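Local coordinates for protein VESB protease (Vibrio cholerae, PDB 4LK4) that probably acts as a secreted trypsin-like serine endopeptidase of the S1 family, cutting peptide bonds, with an Ig-like domain following the protease domain, at residues A319-E330 with A342-T350. The protein carries 1 engineered substitution. Sequence-based numbering, arbitrary orientation.
Sequences AQHYRQYQYDFE and ATSRIQLDT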
ATOM      1  N   ALA A 319      28.161 -10.930   2.705  1.00 87.78           N
ATOM      2  CA  ALA A 319      27.636 -11.704   3.816  1.00 88.74           C
ATOM      3  C   ALA A 319      28.659 -12.744   4.219  1.00 94.15           C
ATOM      4  O   ALA A 319      28.863 -13.739   3.510  1.00 95.50           O
ATOM      5  CB  ALA A 319      26.335 -12.377   3.429  1.00 86.83           C
ATOM      6  N   GLN A 320      29.315 -12.500   5.346  1.00 97.30           N
ATOM      7  CA  GLN A 320      30.343 -13.398   5.845  1.00103.14           C
ATOM      8  C   GLN A 320      29.935 -14.074   7.155  1.00104.61           C
ATOM      9  O   GLN A 320      30.651 -14.949   7.629  1.00109.53           O
ATOM     10  CB  GLN A 320      31.662 -12.634   5.998  1.00106.58           C
ATOM     11  CG  GLN A 320      32.249 -12.156   4.670  1.00107.48           C
ATOM     12  CD  GLN A 320      32.837 -13.288   3.812  1.00111.07           C
ATOM     13  OE1 GLN A 320      33.923 -13.812   4.108  1.00116.02           O
ATOM     14  NE2 GLN A 320      32.134 -13.655   2.732  1.00108.18           N
ATOM     15  N   HIS A 321      28.791 -13.684   7.724  1.00101.11           N
ATOM     16  CA  HIS A 321      28.252 -14.310   8.933  1.00102.64           C
ATOM     17  C   HIS A 321      26.901 -14.939   8.670  1.00100.48           C
ATOM     18  O   HIS A 321      26.283 -14.731   7.620  1.00 94.92           O
ATOM     19  CB  HIS A 321      28.060 -13.280  10.043  1.00103.36           C
ATOM     20  CG  HIS A 321      29.299 -12.533  10.394  1.00107.38           C
ATOM     21  ND1 HIS A 321      29.636 -11.331   9.808  1.00106.24           N
ATOM     22  CD2 HIS A 321      30.284 -12.815  11.276  1.00112.63           C
ATOM     23  CE1 HIS A 321      30.781 -10.909  10.311  1.00110.13           C
ATOM     24  NE2 HIS A 321      31.194 -11.790  11.203  1.00114.68           N
ATOM     25  N   TYR A 322      26.438 -15.675   9.676  1.00103.79           N
ATOM     26  CA  TYR A 322      25.165 -16.375   9.635  1.00102.63           C
ATOM     27  C   TYR A 322      24.089 -15.565  10.333  1.00100.96           C
ATOM     28  O   TYR A 322      23.970 -15.599  11.559  1.00103.32           O
ATOM     29  CB  TYR A 322      25.310 -17.746  10.308  1.00107.08           C
ATOM     30  CG  TYR A 322      26.168 -18.721   9.527  1.00108.49           C
ATOM     31  CD1 TYR A 322      25.897 -18.978   8.185  1.00106.26           C
ATOM     32  CD2 TYR A 322      27.225 -19.396  10.126  1.00112.92           C
ATOM     33  CE1 TYR A 322      26.647 -19.868   7.458  1.00108.52           C
ATOM     34  CE2 TYR A 322      27.994 -20.295   9.398  1.00115.60           C
ATOM     35  CZ  TYR A 322      27.694 -20.520   8.064  1.00113.69           C
ATOM     36  OH  TYR A 322      28.422 -21.389   7.304  1.00115.76           O
ATOM     37  N   ARG A 323      23.298 -14.844   9.547  1.00 98.46           N
ATOM     38  CA  ARG A 323      22.278 -13.954  10.099  1.00 96.29           C
ATOM     39  C   ARG A 323      21.376 -13.367   9.012  1.00 91.38           C
ATOM     40  O   ARG A 323      21.539 -13.649   7.823  1.00 89.43           O
ATOM     41  CB  ARG A 323      22.939 -12.827  10.913  1.00 98.24           C
ATOM     42  CG  ARG A 323      23.986 -12.009  10.165  1.00 98.68           C
ATOM     43  CD  ARG A 323      24.640 -10.995  11.099  1.00102.20           C
ATOM     44  NE  ARG A 323      24.946  -9.711  10.454  1.00102.34           N
ATOM     45  CZ  ARG A 323      24.035  -8.813  10.057  1.00101.03           C
ATOM     46  NH1 ARG A 323      22.734  -9.050  10.196  1.00 98.71           N
ATOM     47  NH2 ARG A 323      24.419  -7.669   9.494  1.00100.97           N
ATOM     48  N   GLN A 324      20.407 -12.567   9.440  1.00 89.64           N
ATOM     49  CA  GLN A 324      19.570 -11.824   8.523  1.00 86.02           C
ATOM     50  C   GLN A 324      20.191 -10.487   8.190  1.00 81.27           C
ATOM     51  O   GLN A 324      20.543  -9.725   9.077  1.00 81.95           O
ATOM     52  CB  GLN A 324      18.234 -11.550   9.156  1.00 88.93           C
ATOM     53  CG  GLN A 324      17.555 -12.785   9.700  1.00 95.00           C
ATOM     54  CD  GLN A 324      16.058 -12.572   9.841  1.00 96.42           C
ATOM     55  OE1 GLN A 324      15.364 -12.242   8.863  1.00 93.79           O
ATOM     56  NE2 GLN A 324      15.554 -12.736  11.063  1.00100.04           N
ATOM     57  N   TYR A 325      20.301 -10.198   6.907  1.00 75.83           N
ATOM     58  CA  TYR A 325      20.777  -8.908   6.461  1.00 72.47           C
ATOM     59  C   TYR A 325      19.585  -8.136   5.935  1.00 68.42           C
ATOM     60  O   TYR A 325      18.819  -8.644   5.126  1.00 65.87           O
ATOM     61  CB  TYR A 325      21.832  -9.064   5.355  1.00 72.67           C
ATOM     62  CG  TYR A 325      23.123  -9.685   5.820  1.00 75.59           C
ATOM     63  CD1 TYR A 325      23.230 -11.065   6.028  1.00 77.49           C
ATOM     64  CD2 TYR A 325      24.257  -8.901   6.039  1.00 77.34           C
ATOM     65  CE1 TYR A 325      24.426 -11.632   6.447  1.00 80.47           C
ATOM     66  CE2 TYR A 325      25.458  -9.468   6.452  1.00 79.73           C
ATOM     67  CZ  TYR A 325      25.531 -10.828   6.656  1.00 81.36           C
ATOM     68  OH  TYR A 325      26.710 -11.378   7.074  1.00 85.49           O
ATOM     69  N   GLN A 326      19.428  -6.911   6.420  1.00 67.25           N
ATOM     70  CA  GLN A 326      18.406  -6.023   5.928  1.00 64.22           C
ATOM     71  C   GLN A 326      18.910  -4.606   5.949  1.00 64.04           C
ATOM     72  O   GLN A 326      18.971  -3.980   7.012  1.00 66.25           O
ATOM     73  CB  GLN A 326      17.146  -6.117   6.781  1.00 64.76           C
ATOM     74  CG  GLN A 326      15.958  -5.401   6.155  1.00 61.93           C
ATOM     75  CD  GLN A 326      14.727  -5.475   7.024  1.00 62.78           C
ATOM     76  OE1 GLN A 326      13.832  -6.293   6.783  1.00 63.89           O
ATOM     77  NE2 GLN A 326      14.678  -4.639   8.048  1.00 62.91           N
ATOM     78  N   TYR A 327      19.264  -4.096   4.773  1.00 62.75           N
ATOM     79  CA  TYR A 327      19.791  -2.737   4.669  1.00 62.97           C
ATOM     80  C   TYR A 327      18.890  -1.838   3.846  1.00 58.16           C
ATOM     81  O   TYR A 327      18.571  -2.146   2.706  1.00 56.83           O
ATOM     82  CB  TYR A 327      21.196  -2.722   4.062  1.00 65.29           C
ATOM     83  CG  TYR A 327      22.225  -3.471   4.847  1.00 69.79           C
ATOM     84  CD1 TYR A 327      22.426  -3.212   6.197  1.00 74.19           C
ATOM     85  CD2 TYR A 327      23.036  -4.419   4.237  1.00 71.44           C
ATOM     86  CE1 TYR A 327      23.411  -3.889   6.919  1.00 76.54           C
ATOM     87  CE2 TYR A 327      24.008  -5.097   4.952  1.00 74.73           C
ATOM     88  CZ  TYR A 327      24.186  -4.839   6.291  1.00 76.82           C
ATOM     89  OH  TYR A 327      25.157  -5.523   6.996  1.00 82.13           O
ATOM     90  N   ASP A 328      18.547  -0.705   4.438  1.00 56.75           N
ATOM     91  CA  ASP A 328      17.746   0.326   3.816  1.00 54.74           C
ATOM     92  C   ASP A 328      18.585   1.519   3.439  1.00 55.27           C
ATOM     93  O   ASP A 328      19.357   2.023   4.242  1.00 56.76           O
ATOM     94  CB  ASP A 328      16.672   0.765   4.802  1.00 54.84           C
ATOM     95  CG  ASP A 328      15.661  -0.340   5.071  1.00 54.94           C
ATOM     96  OD1 ASP A 328      15.719  -1.353   4.339  1.00 55.06           O
ATOM     97  OD2 ASP A 328      14.812  -0.216   5.982  1.00 55.25           O
ATOM     98  N   PHE A 329      18.433   1.974   2.212  1.00 54.81           N
ATOM     99  CA  PHE A 329      19.135   3.161   1.755  1.00 56.52           C
ATOM    100  C   PHE A 329      18.188   4.065   0.971  1.00 55.93           C
ATOM    101  O   PHE A 329      17.195   3.619   0.397  1.00 55.80           O
ATOM    102  CB  PHE A 329      20.343   2.783   0.899  1.00 57.71           C
ATOM    103  CG  PHE A 329      19.992   1.922  -0.268  1.00 57.77           C
ATOM    104  CD1 PHE A 329      19.897   0.554  -0.126  1.00 58.10           C
ATOM    105  CD2 PHE A 329      19.723   2.488  -1.500  1.00 57.86           C
ATOM    106  CE1 PHE A 329      19.550  -0.241  -1.199  1.00 58.85           C
ATOM    107  CE2 PHE A 329      19.390   1.706  -2.578  1.00 57.88           C
ATOM    108  CZ  PHE A 329      19.294   0.334  -2.427  1.00 58.57           C
ATOM    109  N   GLU A 330      18.548   5.331   0.933  1.00 57.41           N
ATOM    110  CA  GLU A 330      17.692   6.395   0.511  1.00 58.80           C
ATOM    111  C   GLU A 330      18.422   7.226  -0.535  1.00 60.20           C
ATOM    112  O   GLU A 330      19.578   7.638  -0.321  1.00 62.52           O
ATOM    113  CB  GLU A 330      17.408   7.248   1.742  1.00 61.81           C
ATOM    114  CG  GLU A 330      16.264   8.221   1.614  1.00 63.80           C
ATOM    115  CD  GLU A 330      15.558   8.468   2.956  1.00 66.53           C
ATOM    116  OE1 GLU A 330      15.820   9.521   3.582  1.00 70.16           O
ATOM    117  OE2 GLU A 330      14.748   7.603   3.390  1.00 64.72           O
ATOM    118  N   ALA A 342      13.477   8.351  -2.366  1.00 51.43           N
ATOM    119  CA  ALA A 342      13.173   6.969  -2.572  1.00 49.97           C
ATOM    120  C   ALA A 342      13.991   6.185  -1.567  1.00 50.11           C
ATOM    121  O   ALA A 342      15.224   6.346  -1.482  1.00 50.91           O
ATOM    122  CB  ALA A 342      13.547   6.549  -3.973  1.00 50.85           C
ATOM    123  N   THR A 343      13.302   5.316  -0.830  1.00 48.40           N
ATOM    124  CA  THR A 343      13.928   4.439   0.153  1.00 47.18           C
ATOM    125  C   THR A 343      13.793   2.998  -0.335  1.00 46.46           C
ATOM    126  O   THR A 343      12.693   2.489  -0.485  1.00 46.03           O
ATOM    127  CB  THR A 343      13.263   4.639   1.526  1.00 46.47           C
ATOM    128  OG1 THR A 343      13.287   6.023   1.844  1.00 47.42           O
ATOM    129  CG2 THR A 343      13.965   3.921   2.611  1.00 47.10           C
ATOM    130  N   SER A 344      14.932   2.363  -0.607  1.00 47.56           N
ATOM    131  CA  SER A 344      14.981   0.974  -1.068  1.00 47.24           C
ATOM    132  C   SER A 344      15.595   0.073  -0.017  1.00 47.42           C
ATOM    133  O   SER A 344      16.129   0.556   0.966  1.00 48.67           O
ATOM    134  CB  SER A 344      15.805   0.876  -2.332  1.00 48.37           C
ATOM    135  OG  SER A 344      15.228   1.647  -3.363  1.00 49.00           O
ATOM    136  N   ARG A 345      15.509  -1.237  -0.237  1.00 47.06           N
ATOM    137  CA  ARG A 345      15.930  -2.226   0.740  1.00 47.72           C
ATOM    138  C   ARG A 345      16.507  -3.432   0.037  1.00 49.33           C
ATOM    139  O   ARG A 345      15.972  -3.898  -0.942  1.00 49.24           O
ATOM    140  CB  ARG A 345      14.761  -2.688   1.581  1.00 47.63           C
ATOM    141  CG  ARG A 345      15.026  -3.974   2.360  1.00 48.94           C
ATOM    142  CD  ARG A 345      13.897  -4.322   3.320  1.00 48.58           C
ATOM    143  NE  ARG A 345      13.854  -3.348   4.398  1.00 48.77           N
ATOM    144  CZ  ARG A 345      12.838  -3.184   5.243  1.00 50.55           C
ATOM    145  NH1 ARG A 345      11.735  -3.953   5.163  1.00 51.20           N
ATOM    146  NH2 ARG A 345      12.908  -2.228   6.174  1.00 50.77           N
ATOM    147  N   ILE A 346      17.630  -3.908   0.535  1.00 51.40           N
ATOM    148  CA  ILE A 346      18.195  -5.153   0.103  1.00 52.85           C
ATOM    149  C   ILE A 346      18.199  -6.059   1.315  1.00 54.31           C
ATOM    150  O   ILE A 346      18.568  -5.665   2.412  1.00 55.18           O
ATOM    151  CB  ILE A 346      19.605  -4.977  -0.474  1.00 54.24           C
ATOM    152  CG1 ILE A 346      20.100  -6.279  -1.054  1.00 56.16           C
ATOM    153  CG2 ILE A 346      20.600  -4.480   0.570  1.00 55.60           C
ATOM    154  CD1 ILE A 346      21.259  -6.076  -1.983  1.00 58.07           C
ATOM    155  N   GLN A 347      17.777  -7.278   1.104  1.00 55.81           N
ATOM    156  CA  GLN A 347      17.561  -8.180   2.186  1.00 58.51           C
ATOM    157  C   GLN A 347      17.904  -9.579   1.734  1.00 60.82           C
ATOM    158  O   GLN A 347      17.662  -9.931   0.574  1.00 60.77           O
ATOM    159  CB  GLN A 347      16.092  -8.135   2.583  1.00 58.38           C
ATOM    160  CG  GLN A 347      15.732  -9.080   3.712  1.00 60.95           C
ATOM    161  CD  GLN A 347      14.345  -8.804   4.288  1.00 61.44           C
ATOM    162  OE1 GLN A 347      13.711  -7.786   3.993  1.00 59.87           O
ATOM    163  NE2 GLN A 347      13.874  -9.722   5.115  1.00 63.70           N
ATOM    164  N   LEU A 348      18.421 -10.368   2.676  1.00 63.25           N
ATOM    165  CA  LEU A 348      18.794 -11.760   2.456  1.00 66.26           C
ATOM    166  C   LEU A 348      19.031 -12.457   3.786  1.00 69.21           C
ATOM    167  O   LEU A 348      19.105 -11.815   4.834  1.00 68.14           O
ATOM    168  CB  LEU A 348      20.061 -11.832   1.608  1.00 67.56           C
ATOM    169  CG  LEU A 348      21.295 -11.156   2.205  1.00 67.56           C
ATOM    170  CD1 LEU A 348      22.294 -12.222   2.608  1.00 71.95           C
ATOM    171  CD2 LEU A 348      21.919 -10.229   1.185  1.00 66.66           C
ATOM    172  N   ASP A 349      19.157 -13.775   3.743  1.00 74.10           N
ATOM    173  CA  ASP A 349      19.306 -14.555   4.968  1.00 78.22           C
ATOM    174  C   ASP A 349      20.262 -15.730   4.776  1.00 81.05           C
ATOM    175  O   ASP A 349      20.178 -16.424   3.754  1.00 82.51           O
ATOM    176  CB  ASP A 349      17.936 -15.058   5.430  1.00 78.10           C
ATOM    177  CG  ASP A 349      17.912 -15.417   6.907  1.00 81.52           C
ATOM    178  OD1 ASP A 349      18.910 -15.943   7.445  1.00 84.14           O
ATOM    179  OD2 ASP A 349      16.875 -15.161   7.551  1.00 85.31           O
ATOM    180  N   THR A 350      21.120 -15.963   5.783  1.00 83.28           N
ATOM    181  CA  THR A 350      22.122 -17.056   5.776  1.00 87.31           C
ATOM    182  C   THR A 350      22.041 -17.945   7.043  1.00 90.66           C
ATOM    183  O   THR A 350      21.357 -17.607   8.026  1.00 89.89           O
ATOM    184  CB  THR A 350      23.566 -16.488   5.631  1.00 87.27           C
ATOM    185  OG1 THR A 350      23.847 -15.590   6.708  1.00 86.65           O
ATOM    186  CG2 THR A 350      23.759 -15.710   4.313  1.00 84.21           C
TER
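The hydroxyl of T350 is gripped twice by the turn that precedes strand 324-335: OG1 donates to O of H321 at 2.7 Å, in the carbonyl plane and on a lone pair, and accepts the N-H of R323, N to OG1 3.0 Å. The threonine torsion (chi1 59°) sets OG1 between its own backbone N and carbonyl carbon, facing that turn. This closes the open end of an antiparallel beta hairpin, strands 324-335 and 338-349, in the Ig-like domain. Backbone pairs Y325–L348, Y327–I346 and F329–S344 are hydrogen-bonded in both directions, and the non-hydrogen-bonded pairs between them add CA-H...O contacts.

On the face bearing D328 and R345, the two side chains run side by side, and the guanidinium takes the carboxylate side-on in a salt bridge of two hydrogen bonds, R345 NE to D328 OD1 at 2.7 Å and NH2 to OD2 at 2.8 Å, each on a syn lone pair, with the planes 18° apart. R345 NH2 also bonds to O of L93, which helps fix the guanidinium's rotation. The flat end of Q326 stacks over one face: its CD lies 3.4 Å above the plane of the R345 guanidinium, over its centre. R345 is thus held at its edge by charge and on a face by packing.

The other face, with Y325, Y327, F329, S344, I346 and L348, is largely apolar and buried, and packs against strands 262-272 and 310-319. There CD1 of L348 lies 3.7 Å from CD1 of Y325, and A319 CB approaches the same methyl. S344 CB sits over a face of the F329 ring in a CH-pi contact, while its OG hydrogen-bonds to OH of Y270 and to O of D251. Back on the face of D328 and R345, at the end away from T350, T343 OG1 donates to OE2 of E330 at 2.6 Å, meeting the carboxylate on its anti side, 24° out of plane.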